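Local coordinates for choline/ethanolamine kinase family protein (Mesorhizobium loti, PDB 3DXQ), which probably phosphorylates ethanolamine or a related amino alcohol such as choline, at residues A[87-92]-A[184-189]; A[95-100]-A[180-185]; A[122-127]-A[198-203]. All blocks are in the same frame, centred on the assembly; numbering follows the deposited sequence. Where two conformers were deposited one is given.

Contact 1 of 3, residues A[87-92]-A[184-189]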
loop_
_atom_site.group_PDB
_atom_site.type_symbol
_atom_site.label_atom_id
_atom_site.label_comp_id
_atom_site.label_asym_id
_atom_site.label_seq_id
_atom_site.Cartn_x
_atom_site.Cartn_y
_atom_site.Cartn_z
ATOM N N ARG A 87 9.130 -13.883 -10.909
ATOM C CA ARG A 87 8.883 -14.166 -12.298
ATOM C C ARG A 87 8.234 -12.940 -12.905
ATOM O O ARG A 87 7.397 -12.301 -12.271
ATOM C CB ARG A 87 8.021 -15.420 -12.464
ATOM C CG ARG A 87 7.712 -15.723 -13.918
ATOM C CD ARG A 87 7.363 -17.181 -14.172
ATOM N NE ARG A 87 8.544 -17.932 -14.569
ATOM C CZ ARG A 87 9.198 -18.788 -13.800
ATOM N NH1 ARG A 87 8.813 -19.057 -12.562
ATOM N NH2 ARG A 87 10.244 -19.389 -14.285
ATOM N N TYR A 88 8.637 -12.602 -14.122
ATOM C CA TYR A 88 8.053 -11.477 -14.815
ATOM C C TYR A 88 6.759 -11.908 -15.462
ATOM O O TYR A 88 6.707 -12.939 -16.130
ATOM C CB TYR A 88 8.965 -10.907 -15.899
ATOM C CG TYR A 88 8.330 -9.770 -16.677
ATOM C CD1 TYR A 88 8.082 -8.538 -16.070
ATOM C CD2 TYR A 88 7.984 -9.921 -18.017
ATOM C CE1 TYR A 88 7.507 -7.476 -16.780
ATOM C CE2 TYR A 88 7.413 -8.861 -18.740
ATOM C CZ TYR A 88 7.178 -7.645 -18.108
ATOM O OH TYR A 88 6.611 -6.605 -18.805
ATOM N N ILE A 89 5.749 -11.063 -15.278
ATOM C CA ILE A 89 4.426 -11.212 -15.868
ATOM C C ILE A 89 4.316 -10.446 -17.198
ATOM O O ILE A 89 4.147 -9.214 -17.225
ATOM C CB ILE A 89 3.397 -10.660 -14.902
ATOM C CG1 ILE A 89 3.430 -11.496 -13.635
ATOM C CG2 ILE A 89 2.011 -10.678 -15.520
ATOM C CD1 ILE A 89 2.655 -10.862 -12.498
ATOM N N ALA A 90 4.422 -11.195 -18.294
ATOM C CA ALA A 90 4.365 -10.642 -19.631
ATOM C C ALA A 90 2.971 -10.112 -19.877
ATOM O O ALA A 90 2.010 -10.593 -19.294
ATOM C CB ALA A 90 4.729 -11.700 -20.661
ATOM N N GLY A 91 2.886 -9.082 -20.712
ATOM C CA GLY A 91 1.619 -8.452 -21.067
ATOM C C GLY A 91 0.827 -7.990 -19.874
ATOM O O GLY A 91 -0.388 -8.178 -19.817
ATOM N N ALA A 92 1.521 -7.409 -18.904
ATOM C CA ALA A 92 0.882 -6.885 -17.714
ATOM C C ALA A 92 1.225 -5.435 -17.645
ATOM O O ALA A 92 2.355 -5.064 -17.935
ATOM C CB ALA A 92 1.391 -7.603 -16.469
ATOM N N ASN A 184 2.033 -0.779 -7.378
ATOM C CA ASN A 184 2.146 -2.163 -6.921
ATOM C C ASN A 184 1.195 -3.149 -7.597
ATOM O O ASN A 184 1.232 -4.333 -7.284
ATOM C CB ASN A 184 1.920 -2.204 -5.404
ATOM C CG ASN A 184 3.056 -1.556 -4.638
ATOM O OD1 ASN A 184 4.184 -1.493 -5.136
ATOM N ND2 ASN A 184 2.775 -1.097 -3.411
ATOM N N PHE A 185 0.336 -2.670 -8.497
ATOM C CA PHE A 185 -0.617 -3.525 -9.185
ATOM C C PHE A 185 -0.211 -3.731 -10.625
ATOM O O PHE A 185 0.035 -2.771 -11.351
ATOM C CB PHE A 185 -2.014 -2.916 -9.171
ATOM C CG PHE A 185 -2.704 -3.006 -7.843
ATOM C CD1 PHE A 185 -2.496 -2.033 -6.874
ATOM C CD2 PHE A 185 -3.572 -4.057 -7.569
ATOM C CE1 PHE A 185 -3.118 -2.109 -5.656
ATOM C CE2 PHE A 185 -4.201 -4.142 -6.351
ATOM C CZ PHE A 185 -3.973 -3.162 -5.381
ATOM N N LEU A 186 -0.154 -4.998 -11.030
ATOM C CA LEU A 186 0.159 -5.356 -12.396
ATOM C C LEU A 186 -1.115 -5.912 -12.987
ATOM O O LEU A 186 -1.632 -6.927 -12.519
ATOM C CB LEU A 186 1.278 -6.392 -12.450
ATOM C CG LEU A 186 2.504 -6.056 -11.593
ATOM C CD1 LEU A 186 3.542 -7.154 -11.781
ATOM C CD2 LEU A 186 3.083 -4.645 -11.880
ATOM N N ASP A 187 -1.612 -5.260 -14.028
ATOM C CA ASP A 187 -2.882 -5.631 -14.614
ATOM C C ASP A 187 -2.713 -6.377 -15.919
ATOM O O ASP A 187 -2.154 -5.835 -16.866
ATOM C CB ASP A 187 -3.693 -4.362 -14.878
ATOM C CG ASP A 187 -5.099 -4.651 -15.378
ATOM O OD1 ASP A 187 -5.650 -5.740 -15.079
ATOM O OD2 ASP A 187 -5.670 -3.770 -16.057
ATOM N N THR A 188 -3.174 -7.615 -15.996
ATOM C CA THR A 188 -3.211 -8.254 -17.298
ATOM C C THR A 188 -4.499 -7.678 -17.824
ATOM O O THR A 188 -4.918 -6.606 -17.380
ATOM C CB THR A 188 -3.228 -9.791 -17.234
ATOM O OG1 THR A 188 -4.489 -10.251 -16.741
ATOM C CG2 THR A 188 -2.109 -10.281 -16.347
ATOM N N GLY A 189 -5.153 -8.332 -18.766
ATOM C CA GLY A 189 -6.463 -7.814 -19.144
ATOM C C GLY A 189 -7.515 -8.146 -18.090
ATOM O O GLY A 189 -8.399 -7.353 -17.807
#

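Contact 2 of 3, residues A[95-100]-A[180-185]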
loop_
_atom_site.group_PDB
_atom_site.type_symbol
_atom_site.label_atom_id
_atom_site.label_comp_id
_atom_site.label_asym_id
_atom_site.label_seq_id
_atom_site.Cartn_x
_atom_site.Cartn_y
_atom_site.Cartn_z
HETATM N N MSE A 95 0.054 -0.217 -12.861
HETATM C CA MSE A 95 -1.049 0.707 -12.712
HETATM C C MSE A 95 -0.655 2.100 -12.172
HETATM O O MSE A 95 0.496 2.363 -11.792
HETATM C CB MSE A 95 -2.155 0.055 -11.868
HETATM C CG MSE A 95 -2.739 -1.232 -12.483
HETATM SE SE MSE A 95 -3.782 -0.981 -14.119
HETATM C CE MSE A 95 -5.021 0.317 -13.397
ATOM N N SER A 96 -1.645 2.991 -12.189
ATOM C CA SER A 96 -1.512 4.372 -11.721
ATOM C C SER A 96 -2.910 4.959 -11.581
ATOM O O SER A 96 -3.870 4.405 -12.117
ATOM C CB SER A 96 -0.733 5.189 -12.742
ATOM O OG SER A 96 -1.511 5.424 -13.923
ATOM N N PRO A 97 -3.044 6.092 -10.880
ATOM C CA PRO A 97 -4.366 6.702 -10.831
ATOM C C PRO A 97 -5.009 6.813 -12.208
ATOM O O PRO A 97 -6.163 6.398 -12.387
ATOM C CB PRO A 97 -4.091 8.095 -10.252
ATOM C CG PRO A 97 -2.855 7.932 -9.446
ATOM C CD PRO A 97 -2.053 6.852 -10.097
ATOM N N GLU A 98 -4.264 7.364 -13.160
ATOM C CA GLU A 98 -4.771 7.579 -14.512
ATOM C C GLU A 98 -5.262 6.277 -15.141
ATOM O O GLU A 98 -6.367 6.222 -15.664
ATOM C CB GLU A 98 -3.707 8.249 -15.395
ATOM C CG GLU A 98 -4.222 8.694 -16.759
ATOM C CD GLU A 98 -3.133 9.273 -17.685
ATOM O OE1 GLU A 98 -2.051 9.689 -17.195
ATOM O OE2 GLU A 98 -3.378 9.325 -18.919
ATOM N N LYS A 99 -4.464 5.222 -15.070
ATOM C CA LYS A 99 -4.882 3.950 -15.659
ATOM C C LYS A 99 -6.095 3.328 -14.963
ATOM O O LYS A 99 -6.812 2.529 -15.583
ATOM C CB LYS A 99 -3.728 2.952 -15.697
ATOM C CG LYS A 99 -2.584 3.346 -16.639
ATOM C CD LYS A 99 -1.285 2.649 -16.185
ATOM C CE LYS A 99 -0.097 2.948 -17.077
ATOM N NZ LYS A 99 -0.187 2.136 -18.304
ATOM N N PHE A 100 -6.323 3.682 -13.695
ATOM C CA PHE A 100 -7.491 3.179 -12.956
ATOM C C PHE A 100 -8.803 3.797 -13.427
ATOM O O PHE A 100 -9.855 3.226 -13.227
ATOM C CB PHE A 100 -7.328 3.324 -11.431
ATOM C CG PHE A 100 -6.753 2.082 -10.762
ATOM C CD1 PHE A 100 -7.478 0.896 -10.732
ATOM C CD2 PHE A 100 -5.509 2.107 -10.153
ATOM C CE1 PHE A 100 -6.955 -0.247 -10.122
ATOM C CE2 PHE A 100 -4.997 0.996 -9.538
ATOM C CZ PHE A 100 -5.726 -0.197 -9.524
ATOM N N PRO A 180 -1.019 -0.540 -0.638
ATOM C CA PRO A 180 -1.388 -0.818 -2.029
ATOM C C PRO A 180 -1.345 0.395 -2.970
ATOM O O PRO A 180 -2.380 0.840 -3.475
ATOM C CB PRO A 180 -2.810 -1.377 -1.895
ATOM C CG PRO A 180 -3.351 -0.675 -0.693
ATOM C CD PRO A 180 -2.196 -0.551 0.254
ATOM N N LEU A 181 -0.145 0.916 -3.204
ATOM C CA LEU A 181 0.047 1.980 -4.178
ATOM C C LEU A 181 -0.346 1.459 -5.563
ATOM O O LEU A 181 -0.226 0.272 -5.851
ATOM C CB LEU A 181 1.505 2.444 -4.217
ATOM C CG LEU A 181 2.195 2.973 -2.938
ATOM C CD1 LEU A 181 3.718 2.914 -3.124
ATOM C CD2 LEU A 181 1.747 4.389 -2.532
ATOM N N CYS A 182 -0.824 2.353 -6.418
ATOM C CA CYS A 182 -1.228 1.972 -7.741
ATOM C C CYS A 182 -0.127 1.195 -8.454
ATOM O O CYS A 182 -0.408 0.171 -9.109
ATOM C CB CYS A 182 -1.597 3.207 -8.539
ATOM S SG CYS A 182 -3.032 4.052 -7.895
ATOM N N GLU A 183 1.115 1.667 -8.278
ATOM C CA GLU A 183 2.291 1.072 -8.946
ATOM C C GLU A 183 2.521 -0.386 -8.549
ATOM O O GLU A 183 3.115 -1.147 -9.293
ATOM C CB GLU A 183 3.580 1.878 -8.700
ATOM C CG GLU A 183 4.052 1.943 -7.250
ATOM C CD GLU A 183 5.472 2.466 -7.106
ATOM O OE1 GLU A 183 6.425 1.763 -7.524
ATOM O OE2 GLU A 183 5.637 3.572 -6.546
ATOM N N ASN A 184 2.033 -0.779 -7.378
ATOM C CA ASN A 184 2.146 -2.163 -6.921
ATOM C C ASN A 184 1.195 -3.149 -7.597
ATOM O O ASN A 184 1.232 -4.333 -7.284
ATOM C CB ASN A 184 1.920 -2.204 -5.404
ATOM C CG ASN A 184 3.056 -1.556 -4.638
ATOM O OD1 ASN A 184 4.184 -1.493 -5.136
ATOM N ND2 ASN A 184 2.775 -1.097 -3.411
ATOM N N PHE A 185 0.336 -2.670 -8.497
ATOM C CA PHE A 185 -0.617 -3.525 -9.185
ATOM C C PHE A 185 -0.211 -3.731 -10.625
ATOM O O PHE A 185 0.035 -2.771 -11.351
ATOM C CB PHE A 185 -2.014 -2.916 -9.171
ATOM C CG PHE A 185 -2.704 -3.006 -7.843
ATOM C CD1 PHE A 185 -2.496 -2.033 -6.874
ATOM C CD2 PHE A 185 -3.572 -4.057 -7.569
ATOM C CE1 PHE A 185 -3.118 -2.109 -5.656
ATOM C CE2 PHE A 185 -4.201 -4.142 -6.351
ATOM C CZ PHE A 185 -3.973 -3.162 -5.381
#

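Contact 3 of 3, residues A[122-127]-A[198-203]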
loop_
_atom_site.group_PDB
_atom_site.type_symbol
_atom_site.label_atom_id
_atom_site.label_comp_id
_atom_site.label_asym_id
_atom_site.label_seq_id
_atom_site.Cartn_x
_atom_site.Cartn_y
_atom_site.Cartn_z
ATOM N N ALA A 122 -3.079 -17.339 3.497
ATOM C CA ALA A 122 -1.895 -16.545 3.792
ATOM C C ALA A 122 -1.855 -16.217 5.273
ATOM O O ALA A 122 -2.871 -15.856 5.821
ATOM C CB ALA A 122 -1.913 -15.253 2.982
ATOM N N VAL A 123 -0.681 -16.363 5.900
ATOM C CA VAL A 123 -0.450 -15.987 7.294
ATOM C C VAL A 123 0.733 -15.045 7.356
ATOM O O VAL A 123 1.836 -15.449 7.007
ATOM C CB VAL A 123 -0.092 -17.192 8.174
ATOM C CG1 VAL A 123 0.355 -16.714 9.557
ATOM C CG2 VAL A 123 -1.279 -18.147 8.271
ATOM N N PHE A 124 0.502 -13.799 7.783
ATOM C CA PHE A 124 1.574 -12.804 7.911
ATOM C C PHE A 124 1.940 -12.689 9.380
ATOM O O PHE A 124 1.061 -12.643 10.227
ATOM C CB PHE A 124 1.182 -11.428 7.352
ATOM C CG PHE A 124 0.844 -11.407 5.866
ATOM C CD1 PHE A 124 1.302 -12.387 4.987
ATOM C CD2 PHE A 124 0.125 -10.327 5.342
ATOM C CE1 PHE A 124 1.012 -12.312 3.612
ATOM C CE2 PHE A 124 -0.168 -10.237 3.994
ATOM C CZ PHE A 124 0.275 -11.239 3.115
ATOM N N PRO A 125 3.246 -12.615 9.689
ATOM C CA PRO A 125 3.714 -12.696 11.078
ATOM C C PRO A 125 3.454 -11.483 11.939
ATOM O O PRO A 125 3.364 -11.615 13.151
ATOM C CB PRO A 125 5.229 -12.856 10.922
ATOM C CG PRO A 125 5.540 -12.186 9.649
ATOM C CD PRO A 125 4.372 -12.431 8.748
ATOM N N PHE A 126 3.371 -10.306 11.340
ATOM C CA PHE A 126 3.232 -9.095 12.131
ATOM C C PHE A 126 1.853 -8.479 12.023
ATOM O O PHE A 126 1.149 -8.680 11.055
ATOM C CB PHE A 126 4.336 -8.106 11.758
ATOM C CG PHE A 126 5.736 -8.659 11.957
ATOM C CD1 PHE A 126 6.068 -9.390 13.103
ATOM C CD2 PHE A 126 6.731 -8.421 11.010
ATOM C CE1 PHE A 126 7.362 -9.889 13.281
ATOM C CE2 PHE A 126 8.035 -8.916 11.193
ATOM C CZ PHE A 126 8.343 -9.643 12.324
ATOM N N ARG A 127 1.482 -7.760 13.069
ATOM C CA ARG A 127 0.190 -7.122 13.195
ATOM C C ARG A 127 0.373 -5.674 12.760
ATOM O O ARG A 127 1.332 -5.028 13.159
ATOM C CB ARG A 127 -0.262 -7.217 14.661
ATOM C CG ARG A 127 -1.526 -6.465 15.039
ATOM C CD ARG A 127 -2.778 -7.169 14.561
ATOM N NE ARG A 127 -3.999 -6.459 14.969
ATOM C CZ ARG A 127 -4.604 -5.481 14.280
ATOM N NH1 ARG A 127 -4.125 -5.042 13.115
ATOM N NH2 ARG A 127 -5.712 -4.928 14.768
ATOM N N GLU A 198 6.555 -5.426 1.546
ATOM C CA GLU A 198 7.379 -5.036 2.696
ATOM C C GLU A 198 6.597 -4.505 3.909
ATOM O O GLU A 198 7.070 -4.634 5.045
ATOM C CB GLU A 198 8.461 -4.038 2.267
ATOM C CG GLU A 198 7.923 -2.707 1.786
ATOM C CD GLU A 198 8.957 -1.904 1.031
ATOM O OE1 GLU A 198 10.085 -1.724 1.564
ATOM O OE2 GLU A 198 8.635 -1.454 -0.090
ATOM N N TYR A 199 5.415 -3.930 3.686
ATOM C CA TYR A 199 4.604 -3.404 4.796
ATOM C C TYR A 199 3.455 -4.342 5.209
ATOM O O TYR A 199 2.601 -3.967 6.012
ATOM C CB TYR A 199 4.030 -2.035 4.439
ATOM C CG TYR A 199 5.040 -0.937 4.203
ATOM C CD1 TYR A 199 5.470 -0.108 5.248
ATOM C CD2 TYR A 199 5.517 -0.685 2.930
ATOM C CE1 TYR A 199 6.378 0.931 5.017
ATOM C CE2 TYR A 199 6.427 0.327 2.689
ATOM C CZ TYR A 199 6.853 1.135 3.727
ATOM O OH TYR A 199 7.750 2.138 3.444
ATOM N N SER A 200 3.443 -5.556 4.666
ATOM C CA SER A 200 2.375 -6.517 4.921
ATOM C C SER A 200 2.216 -6.797 6.379
ATOM O O SER A 200 3.172 -6.673 7.134
ATOM C CB SER A 200 2.662 -7.849 4.228
ATOM O OG SER A 200 2.779 -7.689 2.835
ATOM N N GLY A 201 1.003 -7.201 6.751
ATOM C CA GLY A 201 0.659 -7.558 8.127
ATOM C C GLY A 201 -0.817 -7.958 8.278
ATOM O O GLY A 201 -1.618 -7.820 7.343
HETATM N N MSE A 202 -1.180 -8.480 9.447
HETATM C CA MSE A 202 -2.568 -8.778 9.739
HETATM C C MSE A 202 -3.171 -7.402 10.010
HETATM O O MSE A 202 -2.530 -6.576 10.663
HETATM C CB MSE A 202 -2.696 -9.680 10.965
HETATM C CG MSE A 202 -1.982 -11.002 10.857
HETATM SE SE MSE A 202 -2.463 -11.941 9.193
HETATM C CE MSE A 202 -4.403 -12.234 9.594
ATOM N N ASN A 203 -4.379 -7.158 9.495
ATOM C CA ASN A 203 -5.014 -5.866 9.574
ATOM C C ASN A 203 -6.514 -5.990 9.277
ATOM O O ASN A 203 -7.015 -7.067 8.916
ATOM C CB ASN A 203 -4.347 -4.942 8.544
ATOM C CG ASN A 203 -4.609 -3.457 8.802
ATOM O OD1 ASN A 203 -5.286 -3.081 9.748
ATOM N ND2 ASN A 203 -4.064 -2.615 7.941
#

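Contact 1 of 3, residues A[87-92]-A[184-189]
This contact sits at the hinge of a protein-kinase-like fold, where 87-92 leaves the five-stranded N-terminal sheet at the end of strand 84-87 and comes down alongside strand 185-187 of a small three-stranded antiparallel sheet. No hydrogen bond joins the two segments here; the pairing begins one residue later, where Q93 bonds to D187 through the backbone. The tight part is at A92. Its CA approaches D187 O at 3.3 Å as a CA-H...O contact, and its CB lies beside L186 CB at 4.2 Å. L186, CG anti to the carbonyl carbon, meets I89 tip to tip, the two branched chains crossing obliquely. Toward the surface the packing thins. G91, at positive phi in the loop, brings its O to T188 CA at 3.8 Å, and I89 CG2 stands 4.2 Å from T188 CG2. T188 OG1 is used locally, accepting from E190 N and R191 N, while the D187 side chain points away, its carboxylate held by salt bridges to R103 and R109. W193 of strand 192-194 also touches I89, adding an aromatic neighbour to the cluster in which I89 CD1 meets L186 CD1 at 3.9 Å.

Contact 2 of 3, residues A[95-100]-A[180-185]
M95, a selenomethionine, starts with CG anti to its carbonyl carbon and then bends at both chi2 (-68°) and chi3 (-55°), so that CE sits over the centre of the F100 ring, 3.5 Å above its plane. C182 also has SG anti to its carbonyl carbon (chi1 -65°), which drops the sulfur between the P97 ring and F100. SG is 3.7 Å from P97 CD and 3.9 Å from F100 CD2, an oblique sulfur-aromatic approach. Behind the sulfur, C182 CB lies beside S96 CA at 3.4 Å. In the kinase-like fold 180-185 probably corresponds to the end of the catalytic loop, here passing through the 3-10 turn 182-184 into strand 185-187, and it packs against the start of helix 97-102. That helix is N-capped by S96, whose OG takes a nearly straight bond from K99 N at 3.2 Å. M95 N gives a bent hydrogen bond to F185 O, 3.0 Å long and nearly along the C=O axis, and this leaves M95 CG against F185 CB at 3.8 Å. The F185 ring carries P180 O and C182 O in plane at its edge. F185 CG comes to the edge of the F100 ring, 4.5 Å from CZ.

Contact 3 of 3, residues A[122-127]-A[198-203]
F124 lays one face of its ring over S200 CB, a CH-pi contact in which CB is 4.1 Å from the ring centroid and 28° off the normal. S200 offers that methylene rather than its hydroxyl, since OG turns away to bond W197 O. At the near rim of the ring, F124 CD2 is 3.5 Å from G201 N, and G201 C lies at the edge in plane. Replacing F124 with an alanine here would remove the ring, and would probably leave S200 and G201 without this cover and loosen the loop where the ring also meets A175 and E64. In the kinase-like fold 198-203 follows D196, which by analogy with relatives would belong to the metal-binding loop, and strand 201-203 pairs antiparallel with 174-176. The loop 122-127, between helices 106-118 and 130-141, meets the strand's other side at a single beta bridge, R127 with M202, the two directions 56° apart. M202 N donates to F126 O at 2.8 Å, fairly straight and in the carbonyl plane, and F128, just past the loop segment, continues the backbone pairing with M202. The selenomethionine chain of M202 then bends at chi2 and chi3 and folds over the loop backbone: CG reaches F124 O at 3.5 Å and SE stands 4.1 Å from F124 CB. R127 points its CB away but bends at chi2 (76°), which returns the guanidinium to the strand. NH1 gives M202 O a weak hydrogen bond of 3.3 Å, with the carbonyl near the guanidinium plane at its edge.

How the contacts relate
Following the chain, the hinge 87-92 comes first, then 95-100, then the loop 122-127; much later 87-92 is met by 184-189, 95-100 by 180-185 and 122-127 by 198-203. Contacts 1 and 2 both close long, helix-rich excursions that return to the same place, since they share N184 and F185. Their centres are 12 Å apart, and they touch where M95 SE packs on D187 CB. Contact 3 begins within both of these loops but ends beyond them, so it crosses contacts 1 and 2; its nearest atoms remain about 7 Å from either. Together they tie the hinge, the helix 97-102 and the loop after helix 106-118 to the probable catalytic loop, the strand after it and strand 201-203.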